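Side-chain contacts in DUF2442 domain-containing protein (Nitrosomonas europaea, PDB 2AUW), which is of unknown biological role but may bind DNA, its C-terminal half carrying a helix-turn-helix: residues 20-25 against 65-70; 38-43 against 47-52; 93-98 against 111-116; 108-111 against 116-119. All coordinates share one frame; numbering follows the deposited sequence.

Contact 1. Residues 20-25 against 65-70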
loop_
_atom_site.group_PDB
_atom_site.type_symbol
_atom_site.label_atom_id
_atom_site.label_comp_id
_atom_site.label_asym_id
_atom_site.label_seq_id
_atom_site.Cartn_x
_atom_site.Cartn_y
_atom_site.Cartn_z
ATOM N N TYR B 20 26.084 -21.938 -16.548
ATOM C CA TYR B 20 25.711 -21.408 -15.238
ATOM C C TYR B 20 24.301 -20.859 -15.258
ATOM O O TYR B 20 24.050 -19.720 -14.834
ATOM C CB TYR B 20 26.706 -20.336 -14.786
ATOM C CG TYR B 20 28.071 -20.926 -14.578
ATOM C CD1 TYR B 20 29.024 -20.903 -15.614
ATOM C CD2 TYR B 20 28.400 -21.542 -13.378
ATOM C CE1 TYR B 20 30.291 -21.470 -15.443
ATOM C CE2 TYR B 20 29.672 -22.118 -13.189
ATOM C CZ TYR B 20 30.611 -22.066 -14.236
ATOM O OH TYR B 20 31.851 -22.638 -14.061
ATOM N N ARG B 21 23.373 -21.672 -15.761
ATOM C CA ARG B 21 21.971 -21.261 -15.912
ATOM C C ARG B 21 21.085 -21.778 -14.772
ATOM O O ARG B 21 21.244 -22.916 -14.330
ATOM C CB ARG B 21 21.424 -21.736 -17.255
ATOM C CG ARG B 21 20.162 -21.025 -17.718
ATOM C CD ARG B 21 19.910 -21.294 -19.182
ATOM N NE ARG B 21 18.723 -20.618 -19.712
ATOM C CZ ARG B 21 18.724 -19.397 -20.251
ATOM N NH1 ARG B 21 19.853 -18.707 -20.330
ATOM N NH2 ARG B 21 17.595 -18.861 -20.719
ATOM N N LEU B 22 20.158 -20.933 -14.309
ATOM C CA LEU B 22 19.192 -21.308 -13.258
ATOM C C LEU B 22 17.783 -21.268 -13.809
ATOM O O LEU B 22 17.519 -20.552 -14.755
ATOM C CB LEU B 22 19.299 -20.367 -12.056
ATOM C CG LEU B 22 20.639 -20.184 -11.345
ATOM C CD1 LEU B 22 20.563 -18.931 -10.466
ATOM C CD2 LEU B 22 21.065 -21.441 -10.553
ATOM N N ARG B 23 16.870 -22.064 -13.234
ATOM C CA ARG B 23 15.457 -21.927 -13.528
ATOM C C ARG B 23 14.773 -21.426 -12.237
ATOM O O ARG B 23 14.955 -22.014 -11.171
ATOM C CB ARG B 23 14.839 -23.263 -13.966
ATOM C CG ARG B 23 13.354 -23.131 -14.274
ATOM C CD ARG B 23 12.697 -24.481 -14.534
ATOM N NE ARG B 23 13.462 -25.253 -15.501
ATOM C CZ ARG B 23 13.458 -25.053 -16.816
ATOM N NH1 ARG B 23 12.702 -24.098 -17.352
ATOM N NH2 ARG B 23 14.213 -25.828 -17.601
ATOM N N THR B 24 14.017 -20.339 -12.344
ATOM C CA THR B 24 13.443 -19.684 -11.146
ATOM C C THR B 24 11.935 -19.691 -11.304
ATOM O O THR B 24 11.439 -19.384 -12.372
ATOM C CB THR B 24 13.956 -18.228 -10.967
ATOM O OG1 THR B 24 13.730 -17.486 -12.180
ATOM C CG2 THR B 24 15.460 -18.243 -10.647
ATOM N N THR B 25 11.231 -20.053 -10.234
ATOM C CA THR B 25 9.759 -20.043 -10.230
ATOM C C THR B 25 9.292 -19.015 -9.195
ATOM O O THR B 25 9.859 -18.908 -8.100
ATOM C CB THR B 25 9.176 -21.444 -9.884
ATOM O OG1 THR B 25 9.763 -22.431 -10.756
ATOM C CG2 THR B 25 7.668 -21.440 -10.059
ATOM N N GLY B 65 15.846 -15.334 1.895
ATOM C CA GLY B 65 15.046 -15.493 0.663
ATOM C C GLY B 65 15.797 -15.300 -0.654
ATOM O O GLY B 65 15.213 -15.446 -1.736
ATOM N N SER B 66 17.075 -14.967 -0.563
ATOM C CA SER B 66 17.879 -14.784 -1.754
ATOM C C SER B 66 18.197 -16.121 -2.427
ATOM O O SER B 66 17.834 -17.207 -1.937
ATOM C CB SER B 66 19.152 -13.973 -1.449
ATOM O OG SER B 66 20.144 -14.753 -0.817
ATOM N N VAL B 67 18.824 -16.025 -3.588
ATOM C CA VAL B 67 19.367 -17.179 -4.279
ATOM C C VAL B 67 20.732 -17.416 -3.672
ATOM O O VAL B 67 21.564 -16.530 -3.651
ATOM C CB VAL B 67 19.441 -16.921 -5.806
ATOM C CG1 VAL B 67 20.280 -18.004 -6.521
ATOM C CG2 VAL B 67 18.052 -16.853 -6.416
ATOM N N GLU B 68 20.964 -18.614 -3.139
ATOM C CA GLU B 68 22.139 -18.849 -2.335
ATOM C C GLU B 68 22.845 -20.148 -2.718
ATOM O O GLU B 68 22.207 -21.104 -3.158
ATOM C CB GLU B 68 21.754 -18.878 -0.847
ATOM C CG GLU B 68 22.910 -19.296 0.063
ATOM C CD GLU B 68 22.502 -19.238 1.503
ATOM O OE1 GLU B 68 22.642 -18.149 2.099
ATOM O OE2 GLU B 68 22.034 -20.278 2.021
ATOM N N TRP B 69 24.163 -20.152 -2.558
ATOM C CA TRP B 69 24.984 -21.349 -2.724
ATOM C C TRP B 69 25.672 -21.523 -1.385
ATOM O O TRP B 69 25.454 -22.522 -0.710
ATOM C CB TRP B 69 26.023 -21.214 -3.847
ATOM C CG TRP B 69 25.452 -21.235 -5.241
ATOM C CD1 TRP B 69 25.350 -22.303 -6.068
ATOM C CD2 TRP B 69 24.909 -20.115 -5.955
ATOM N NE1 TRP B 69 24.800 -21.927 -7.274
ATOM C CE2 TRP B 69 24.491 -20.585 -7.212
ATOM C CE3 TRP B 69 24.747 -18.749 -5.648
ATOM C CZ2 TRP B 69 23.920 -19.748 -8.167
ATOM C CZ3 TRP B 69 24.142 -17.919 -6.592
ATOM C CH2 TRP B 69 23.757 -18.412 -7.839
ATOM N N PHE B 70 26.467 -20.531 -0.991
ATOM C CA PHE B 70 27.062 -20.515 0.353
ATOM C C PHE B 70 26.480 -19.446 1.285
ATOM O O PHE B 70 26.156 -19.741 2.431
ATOM C CB PHE B 70 28.597 -20.419 0.293
ATOM C CG PHE B 70 29.240 -21.447 -0.597
ATOM C CD1 PHE B 70 29.769 -21.082 -1.831
ATOM C CD2 PHE B 70 29.324 -22.786 -0.194
ATOM C CE1 PHE B 70 30.361 -22.029 -2.665
ATOM C CE2 PHE B 70 29.921 -23.751 -1.016
ATOM C CZ PHE B 70 30.442 -23.371 -2.260
#

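Contact 2. Residues 38-43 against 47-52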
loop_
_atom_site.group_PDB
_atom_site.type_symbol
_atom_site.label_atom_id
_atom_site.label_comp_id
_atom_site.label_asym_id
_atom_site.label_seq_id
_atom_site.Cartn_x
_atom_site.Cartn_y
_atom_site.Cartn_z
ATOM N N ASP B 38 28.318 -14.770 -15.938
ATOM C CA ASP B 38 29.013 -13.486 -16.101
ATOM C C ASP B 38 29.210 -12.756 -14.756
ATOM O O ASP B 38 30.317 -12.290 -14.446
ATOM C CB ASP B 38 28.250 -12.594 -17.103
ATOM C CG ASP B 38 28.415 -13.037 -18.567
ATOM O OD1 ASP B 38 29.331 -13.829 -18.881
ATOM O OD2 ASP B 38 27.632 -12.553 -19.434
ATOM N N ILE B 39 28.153 -12.660 -13.943
ATOM C CA ILE B 39 28.261 -12.000 -12.642
ATOM C C ILE B 39 29.160 -12.768 -11.672
ATOM O O ILE B 39 29.992 -12.157 -10.990
ATOM C CB ILE B 39 26.873 -11.611 -11.983
ATOM C CG1 ILE B 39 27.082 -10.893 -10.648
ATOM C CG2 ILE B 39 26.068 -12.840 -11.699
ATOM C CD1 ILE B 39 27.779 -9.542 -10.714
ATOM N N LEU B 40 29.009 -14.097 -11.606
ATOM C CA LEU B 40 29.899 -14.927 -10.761
ATOM C C LEU B 40 31.391 -14.678 -11.098
ATOM O O LEU B 40 32.219 -14.515 -10.199
ATOM C CB LEU B 40 29.566 -16.402 -10.934
ATOM C CG LEU B 40 28.217 -16.896 -10.374
ATOM C CD1 LEU B 40 27.975 -18.318 -10.904
ATOM C CD2 LEU B 40 28.161 -16.859 -8.835
ATOM N N ARG B 41 31.711 -14.633 -12.390
ATOM C CA ARG B 41 33.096 -14.417 -12.860
ATOM C C ARG B 41 33.653 -13.042 -12.483
ATOM O O ARG B 41 34.887 -12.837 -12.426
ATOM C CB ARG B 41 33.141 -14.552 -14.376
ATOM C CG ARG B 41 33.041 -15.974 -14.852
ATOM C CD ARG B 41 33.315 -16.066 -16.336
ATOM N NE ARG B 41 32.138 -15.778 -17.156
ATOM C CZ ARG B 41 31.176 -16.665 -17.426
ATOM N NH1 ARG B 41 31.242 -17.892 -16.923
ATOM N NH2 ARG B 41 30.145 -16.321 -18.193
ATOM N N LYS B 42 32.765 -12.077 -12.263
ATOM C CA LYS B 42 33.201 -10.713 -12.005
ATOM C C LYS B 42 33.360 -10.368 -10.533
ATOM O O LYS B 42 33.760 -9.246 -10.185
ATOM C CB LYS B 42 32.279 -9.718 -12.698
ATOM C CG LYS B 42 32.517 -9.679 -14.187
ATOM C CD LYS B 42 31.862 -8.472 -14.772
ATOM C CE LYS B 42 31.817 -8.554 -16.274
ATOM N NZ LYS B 42 32.768 -9.559 -16.830
ATOM N N ILE B 43 33.020 -11.312 -9.660
ATOM C CA ILE B 43 33.160 -11.063 -8.219
ATOM C C ILE B 43 34.121 -12.099 -7.631
ATOM O O ILE B 43 33.738 -13.255 -7.461
ATOM C CB ILE B 43 31.798 -11.093 -7.472
ATOM C CG1 ILE B 43 30.836 -10.056 -8.052
ATOM C CG2 ILE B 43 31.999 -10.810 -5.973
ATOM C CD1 ILE B 43 29.425 -10.192 -7.515
ATOM N N ALA B 47 34.112 -17.030 -6.763
ATOM C CA ALA B 47 34.825 -18.006 -7.587
ATOM C C ALA B 47 34.537 -19.480 -7.250
ATOM O O ALA B 47 34.394 -20.287 -8.152
ATOM C CB ALA B 47 36.333 -17.727 -7.583
ATOM N N PRO B 48 34.442 -19.827 -5.956
ATOM C CA PRO B 48 34.100 -21.229 -5.622
ATOM C C PRO B 48 32.791 -21.734 -6.226
ATOM O O PRO B 48 32.654 -22.937 -6.459
ATOM C CB PRO B 48 34.004 -21.212 -4.099
ATOM C CG PRO B 48 34.892 -20.104 -3.676
ATOM C CD PRO B 48 34.667 -19.028 -4.736
ATOM N N ILE B 49 31.852 -20.823 -6.505
ATOM C CA ILE B 49 30.572 -21.198 -7.127
ATOM C C ILE B 49 30.731 -21.629 -8.576
ATOM O O ILE B 49 29.880 -22.342 -9.117
ATOM C CB ILE B 49 29.476 -20.091 -6.928
ATOM C CG1 ILE B 49 29.246 -19.880 -5.429
ATOM C CG2 ILE B 49 28.163 -20.529 -7.578
ATOM C CD1 ILE B 49 28.651 -18.556 -5.030
ATOM N N LEU B 50 31.850 -21.242 -9.194
ATOM C CA LEU B 50 32.142 -21.592 -10.586
ATOM C C LEU B 50 32.413 -23.098 -10.807
ATOM O O LEU B 50 32.309 -23.605 -11.933
ATOM C CB LEU B 50 33.302 -20.730 -11.131
ATOM C CG LEU B 50 33.058 -19.227 -11.358
ATOM C CD1 LEU B 50 34.384 -18.544 -11.744
ATOM C CD2 LEU B 50 32.036 -19.019 -12.472
ATOM N N ASP B 51 32.739 -23.800 -9.725
ATOM C CA ASP B 51 32.849 -25.258 -9.737
ATOM C C ASP B 51 31.471 -25.847 -9.979
ATOM O O ASP B 51 30.535 -25.523 -9.236
ATOM C CB ASP B 51 33.358 -25.734 -8.381
ATOM C CG ASP B 51 33.730 -27.229 -8.366
ATOM O OD1 ASP B 51 33.430 -27.987 -9.327
ATOM O OD2 ASP B 51 34.362 -27.636 -7.373
ATOM N N PRO B 52 31.329 -26.700 -11.017
ATOM C CA PRO B 52 30.015 -27.260 -11.369
ATOM C C PRO B 52 29.286 -27.994 -10.232
ATOM O O PRO B 52 28.049 -28.000 -10.208
ATOM C CB PRO B 52 30.327 -28.210 -12.524
ATOM C CG PRO B 52 31.648 -27.684 -13.114
ATOM C CD PRO B 52 32.401 -27.175 -11.922
#

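Contact 3. Residues 93-98 against 111-116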
loop_
_atom_site.group_PDB
_atom_site.type_symbol
_atom_site.label_atom_id
_atom_site.label_comp_id
_atom_site.label_asym_id
_atom_site.label_seq_id
_atom_site.Cartn_x
_atom_site.Cartn_y
_atom_site.Cartn_z
ATOM N N GLU B 93 13.983 -2.794 -12.421
ATOM C CA GLU B 93 15.237 -2.070 -12.097
ATOM C C GLU B 93 15.599 -1.017 -13.122
ATOM O O GLU B 93 15.988 0.079 -12.751
ATOM C CB GLU B 93 16.407 -3.033 -11.888
ATOM C CG GLU B 93 16.249 -3.864 -10.640
ATOM C CD GLU B 93 17.471 -4.702 -10.306
ATOM O OE1 GLU B 93 18.444 -4.730 -11.071
ATOM O OE2 GLU B 93 17.446 -5.348 -9.265
HETATM N N MSE B 94 15.440 -1.324 -14.403
HETATM C CA MSE B 94 15.642 -0.325 -15.461
HETATM C C MSE B 94 14.706 0.865 -15.240
HETATM O O MSE B 94 15.108 2.034 -15.336
HETATM C CB MSE B 94 15.411 -0.967 -16.845
HETATM C CG MSE B 94 16.569 -1.842 -17.305
HETATM SE SE MSE B 94 16.060 -2.940 -18.806
HETATM C CE MSE B 94 15.734 -1.539 -20.133
ATOM N N PHE B 95 13.460 0.558 -14.892
ATOM C CA PHE B 95 12.434 1.561 -14.634
ATOM C C PHE B 95 12.755 2.369 -13.368
ATOM O O PHE B 95 12.681 3.611 -13.372
ATOM C CB PHE B 95 11.056 0.880 -14.510
ATOM C CG PHE B 95 9.899 1.847 -14.407
ATOM C CD1 PHE B 95 9.393 2.473 -15.559
ATOM C CD2 PHE B 95 9.314 2.132 -13.170
ATOM C CE1 PHE B 95 8.321 3.379 -15.505
ATOM C CE2 PHE B 95 8.227 3.042 -13.083
ATOM C CZ PHE B 95 7.725 3.662 -14.268
ATOM N N GLY B 96 13.096 1.673 -12.292
ATOM C CA GLY B 96 13.520 2.331 -11.041
ATOM C C GLY B 96 14.774 3.191 -11.201
ATOM O O GLY B 96 14.851 4.290 -10.636
ATOM N N ASP B 97 15.735 2.720 -11.989
ATOM C CA ASP B 97 16.947 3.494 -12.316
ATOM C C ASP B 97 16.591 4.780 -13.073
ATOM O O ASP B 97 17.142 5.843 -12.783
ATOM C CB ASP B 97 17.904 2.667 -13.174
ATOM C CG ASP B 97 18.635 1.576 -12.385
ATOM O OD1 ASP B 97 18.476 1.484 -11.151
ATOM O OD2 ASP B 97 19.378 0.811 -13.022
ATOM N N TRP B 98 15.661 4.683 -14.033
ATOM C CA TRP B 98 15.150 5.860 -14.733
ATOM C C TRP B 98 14.511 6.881 -13.792
ATOM O O TRP B 98 14.755 8.078 -13.927
ATOM C CB TRP B 98 14.188 5.458 -15.871
ATOM C CG TRP B 98 13.418 6.596 -16.468
ATOM C CD1 TRP B 98 13.823 7.446 -17.463
ATOM C CD2 TRP B 98 12.075 6.974 -16.138
ATOM N NE1 TRP B 98 12.818 8.355 -17.744
ATOM C CE2 TRP B 98 11.737 8.079 -16.947
ATOM C CE3 TRP B 98 11.124 6.477 -15.223
ATOM C CZ2 TRP B 98 10.490 8.705 -16.876
ATOM C CZ3 TRP B 98 9.873 7.113 -15.141
ATOM C CH2 TRP B 98 9.584 8.220 -15.959
ATOM N N GLU B 111 3.273 12.013 -14.038
ATOM C CA GLU B 111 3.133 13.212 -14.860
ATOM C C GLU B 111 4.022 13.165 -16.092
ATOM O O GLU B 111 3.566 13.473 -17.199
ATOM C CB GLU B 111 3.403 14.475 -14.024
ATOM C CG GLU B 111 2.256 14.746 -13.046
ATOM C CD GLU B 111 2.598 15.679 -11.896
ATOM O OE1 GLU B 111 3.793 15.937 -11.618
ATOM O OE2 GLU B 111 1.641 16.147 -11.250
ATOM N N ALA B 112 5.276 12.759 -15.895
ATOM C CA ALA B 112 6.238 12.612 -16.967
ATOM C C ALA B 112 5.703 11.746 -18.093
ATOM O O ALA B 112 5.746 12.161 -19.240
ATOM C CB ALA B 112 7.533 12.029 -16.439
ATOM N N LEU B 113 5.190 10.559 -17.754
ATOM C CA LEU B 113 4.805 9.549 -18.752
ATOM C C LEU B 113 3.358 9.677 -19.223
ATOM O O LEU B 113 2.969 9.082 -20.245
ATOM C CB LEU B 113 4.974 8.130 -18.177
ATOM C CG LEU B 113 6.397 7.726 -17.756
ATOM C CD1 LEU B 113 6.396 6.504 -16.791
ATOM C CD2 LEU B 113 7.267 7.521 -18.994
ATOM N N GLY B 114 2.550 10.399 -18.466
ATOM C CA GLY B 114 1.111 10.455 -18.730
ATOM C C GLY B 114 0.378 9.174 -18.396
ATOM O O GLY B 114 -0.495 8.751 -19.151
ATOM N N ILE B 115 0.699 8.575 -17.245
ATOM C CA ILE B 115 0.018 7.381 -16.725
ATOM C C ILE B 115 -0.309 7.626 -15.243
ATOM O O ILE B 115 0.085 8.659 -14.686
ATOM C CB ILE B 115 0.867 6.066 -16.877
ATOM C CG1 ILE B 115 2.130 6.091 -15.988
ATOM C CG2 ILE B 115 1.222 5.797 -18.348
ATOM C CD1 ILE B 115 3.011 4.816 -16.092
ATOM N N SER B 116 -1.005 6.697 -14.604
ATOM C CA SER B 116 -1.409 6.908 -13.215
ATOM C C SER B 116 -0.259 6.644 -12.245
ATOM O O SER B 116 0.679 5.907 -12.591
ATOM C CB SER B 116 -2.595 6.024 -12.881
ATOM O OG SER B 116 -2.199 4.669 -12.679
#

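Contact 4. Residues 108-111 against 116-119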
loop_
_atom_site.group_PDB
_atom_site.type_symbol
_atom_site.label_atom_id
_atom_site.label_comp_id
_atom_site.label_asym_id
_atom_site.label_seq_id
_atom_site.Cartn_x
_atom_site.Cartn_y
_atom_site.Cartn_z
ATOM N N THR B 108 5.756 12.696 -10.039
ATOM C CA THR B 108 6.456 13.318 -11.158
ATOM C C THR B 108 6.710 12.277 -12.278
ATOM O O THR B 108 6.665 12.626 -13.470
ATOM C CB THR B 108 7.741 14.075 -10.723
ATOM O OG1 THR B 108 8.584 13.218 -9.957
ATOM C CG2 THR B 108 7.384 15.313 -9.855
ATOM N N ALA B 109 6.904 11.006 -11.910
ATOM C CA ALA B 109 7.013 9.953 -12.949
ATOM C C ALA B 109 5.685 9.768 -13.679
ATOM O O ALA B 109 5.655 9.655 -14.896
ATOM C CB ALA B 109 7.511 8.610 -12.370
ATOM N N ALA B 110 4.583 9.759 -12.934
ATOM C CA ALA B 110 3.252 9.633 -13.556
ATOM C C ALA B 110 2.985 10.802 -14.507
ATOM O O ALA B 110 2.545 10.593 -15.651
ATOM C CB ALA B 110 2.149 9.532 -12.484
ATOM N N GLU B 111 3.273 12.013 -14.038
ATOM C CA GLU B 111 3.133 13.212 -14.860
ATOM C C GLU B 111 4.022 13.165 -16.092
ATOM O O GLU B 111 3.566 13.473 -17.199
ATOM C CB GLU B 111 3.403 14.475 -14.024
ATOM C CG GLU B 111 2.256 14.746 -13.046
ATOM C CD GLU B 111 2.598 15.679 -11.896
ATOM O OE1 GLU B 111 3.793 15.937 -11.618
ATOM O OE2 GLU B 111 1.641 16.147 -11.250
ATOM N N SER B 116 -1.005 6.697 -14.604
ATOM C CA SER B 116 -1.409 6.908 -13.215
ATOM C C SER B 116 -0.259 6.644 -12.245
ATOM O O SER B 116 0.679 5.907 -12.591
ATOM C CB SER B 116 -2.595 6.024 -12.881
ATOM O OG SER B 116 -2.199 4.669 -12.679
ATOM N N ARG B 117 -0.328 7.240 -11.039
ATOM C CA ARG B 117 0.652 6.968 -9.992
ATOM C C ARG B 117 0.624 5.496 -9.618
ATOM O O ARG B 117 1.682 4.913 -9.345
ATOM C CB ARG B 117 0.389 7.795 -8.734
ATOM C CG ARG B 117 0.497 9.277 -8.928
ATOM C CD ARG B 117 0.068 9.960 -7.629
ATOM N NE ARG B 117 1.146 10.088 -6.645
ATOM C CZ ARG B 117 1.265 9.360 -5.536
ATOM N NH1 ARG B 117 0.395 8.401 -5.257
ATOM N NH2 ARG B 117 2.257 9.612 -4.682
ATOM N N ARG B 118 -0.573 4.894 -9.624
ATOM C CA ARG B 118 -0.686 3.485 -9.326
ATOM C C ARG B 118 0.116 2.649 -10.323
ATOM O O ARG B 118 0.801 1.712 -9.920
ATOM C CB ARG B 118 -2.153 3.013 -9.314
ATOM C CG ARG B 118 -2.327 1.499 -9.076
ATOM C CD ARG B 118 -3.804 1.113 -9.189
ATOM N NE ARG B 118 -4.201 -0.101 -8.450
ATOM C CZ ARG B 118 -4.197 -0.214 -7.124
ATOM N NH1 ARG B 118 -4.593 -1.342 -6.539
ATOM N NH2 ARG B 118 -3.764 0.790 -6.374
HETATM N N MSE B 119 0.010 2.989 -11.607
HETATM C CA MSE B 119 0.697 2.203 -12.640
HETATM C C MSE B 119 2.214 2.361 -12.531
HETATM O O MSE B 119 2.956 1.402 -12.726
HETATM C CB MSE B 119 0.211 2.572 -14.035
HETATM C CG MSE B 119 -1.075 1.849 -14.388
HETATM SE SE MSE B 119 -0.546 0.007 -14.820
HETATM C CE MSE B 119 -1.771 -0.187 -16.411
#

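Contact 1. Residues 20-25 against 65-70
L22, on strand 21-26, turns its forked end onto V67 and W69, which lie side by side, and all the touching across this contact passes through its two methyl groups. Only 119 Å² is buried between the segments, but the three residues involved all lie inside the protein.

The aliphatic part is a meeting of L22 and V67, which reach toward each other tip to tip. L22 CD1 stands 4.1 Å from V67 CG1. That valine methyl lies anti to its own backbone N (chi1 168°), which turns it to face the leucine.

The second part is aliphatic on aromatic. The leucine and the indole of W69 come from opposite directions, and the six-membered ring meets it through CZ2 and CH2: W69 CZ2 is 4.1 Å from L22 CD2 and equally close to L22 CD1, with W69 CH2 4.2 Å from the latter. CD2 comes to the ring obliquely. CD1 is thus shared between valine and tryptophan, whereas, of the two residues, CD2 meets W69. At these separations the fit is relaxed and rests on dispersion and the exclusion of water.

Polar groups hold the two backbones from outside the contact. L22 pairs with V34 in the sheet, and W69 N donates to the carboxylate of E73. The side-chain contact sets strand 21-26 of the three-stranded antiparallel sheet against the short 67-68 strand, which pairs with 59-60; V67 also meets L11 of strand 11-16, V58 touches both V67 and W69, and F55 of helix 52-55 packs on L22.

Contact 2. Residues 38-43 against 47-52
R41, whose CG packs on L50, has at its NH2 the shortest sound polar bond, 2.7 Å to D38 OD1 one turn back in the helix. The N-H points at the oxygen at 155°, and the oxygen lies close to the guanidinium plane; on the acid it is met on the anti side, tilted out of the carboxylate plane. D38 has two modelled conformers, and the salt bridge describes one.

Apolar groups join helix 37-42 to the turn that follows. L50 CD2 fits between neighbouring side chains of the helix, 3.9 Å from L40 CB and 4.0 Å from R41 CG, and the L50 side chain crosses that of R41 at about a right angle. L40 and I49 also cross nearly perpendicular: I49 CG2, anti to its backbone N, sits 3.9 Å from L40 CD2 and 4.0 Å from L40 CD1, straddled by the leucine fork. A backbone bond from L50 N to A47 O, 2.9 Å, closes the turn that presents I49 and L50 together.

L40 is covered by F74 and I49 by W69 and F70, so this helix and turn close against the loop after strand 67-68, while D51 OD1 caps helix 52-55 through a weak bond to E53 N.

Contact 3. Residues 93-98 against 111-116
L113 is the bump that fills this contact, pushed from the end of helix 106-113 into the angle between F95 and W98 on helix 92-101, although the CA atoms of W98 and A112 are 11.4 Å apart. Its CD1 fills the notch, 3.9 Å from F95 CE1 and 3.7 Å from W98 CH2. It reaches the phenyl ring at the edge, near the ring plane. The tryptophan is met obliquely: L113 CG lies 3.7 Å from W98 CH2, and L113 CD2 lies 4.0 Å from W98 CZ2. Beside it a smaller bump, A112, brings its CB to the indole edge, 4.4 Å from W98 CH2.

The notch owes its shape to the two aromatics. Both have CG anti to the backbone N (chi1 -173° for F95, 169° for W98), and W98 CE3 lies 4.2 Å above one face of the phenyl ring, toward its rim. Replacing L113 with an alanine would remove CG and both methyls and is likely to open a gap between the rings, leaving the end of W98 poorly supported.

V120 of helix 117-124 also packs on F95, and C138 of helix 132-144 on W98, so the leucine covers one side of a cluster shared with those helices. All the touching atoms are carbon. The two helices are therefore held here by matching shape and by dispersion, without directional bonds.

Contact 4. Residues 108-111 against 116-119
R117 and A110 pack where the two segments come closest, their CA atoms only 5.2 Å apart. The methyl of A110 points toward the start of helix 117-124: its CB lies 3.7 Å from R117 N and 3.8 Å from S116 C, pressed on the peptide link itself. From R117 CB, 4.5 Å from A110 CB, the arginine chain moves on to CG, which touches the same methyl at 3.9 Å.

This is the turn of a helix-turn-helix, with 106-113 as its first helix and 117-124 in the place of the recognition helix; the small alanine on the first helix lets the second come in close, as is usual in the motif. DNA binding by this protein would be consistent with that, though it is inferred. S116 starts the second helix as its N-cap, S116 OG accepting from M119 N at 3.0 Å with an N-H angle of 153°.

Past CG the arginine extends to CD (chi2 174°), then bends at chi3 (85°), which carries NE round to the hydroxyl of T107 on the first helix. At the tip, NH2 forms a salt bridge with D45 of the second subunit, whose P44 packs on the same side chain. R118 points away from A110, and its NH1 donates to the carbonyl oxygen of R41 of the second subunit.

Overall arrangement
The four contacts fall into two pairs on opposite sides of the chain's centre. Contacts 1 and 2 lie about 13 Å apart between centres and adjoin, with W69 CG 3.6 Å from I49 CG2; contact 2 is nested within the loop that contact 1 closes. Contacts 3 and 4, with centres about 7 Å apart, share helix 106-113, and a probable hydrogen bond of 3.2 Å from I115 N to A110 O joins them across the turn. Within one chain contacts 2 and 4 are about 39 Å apart between centres, yet in the dimer R118 of contact 4 reaches the contact 2 helix of the second subunit, joining one copy's helix-turn-helix to the other's N-terminal part.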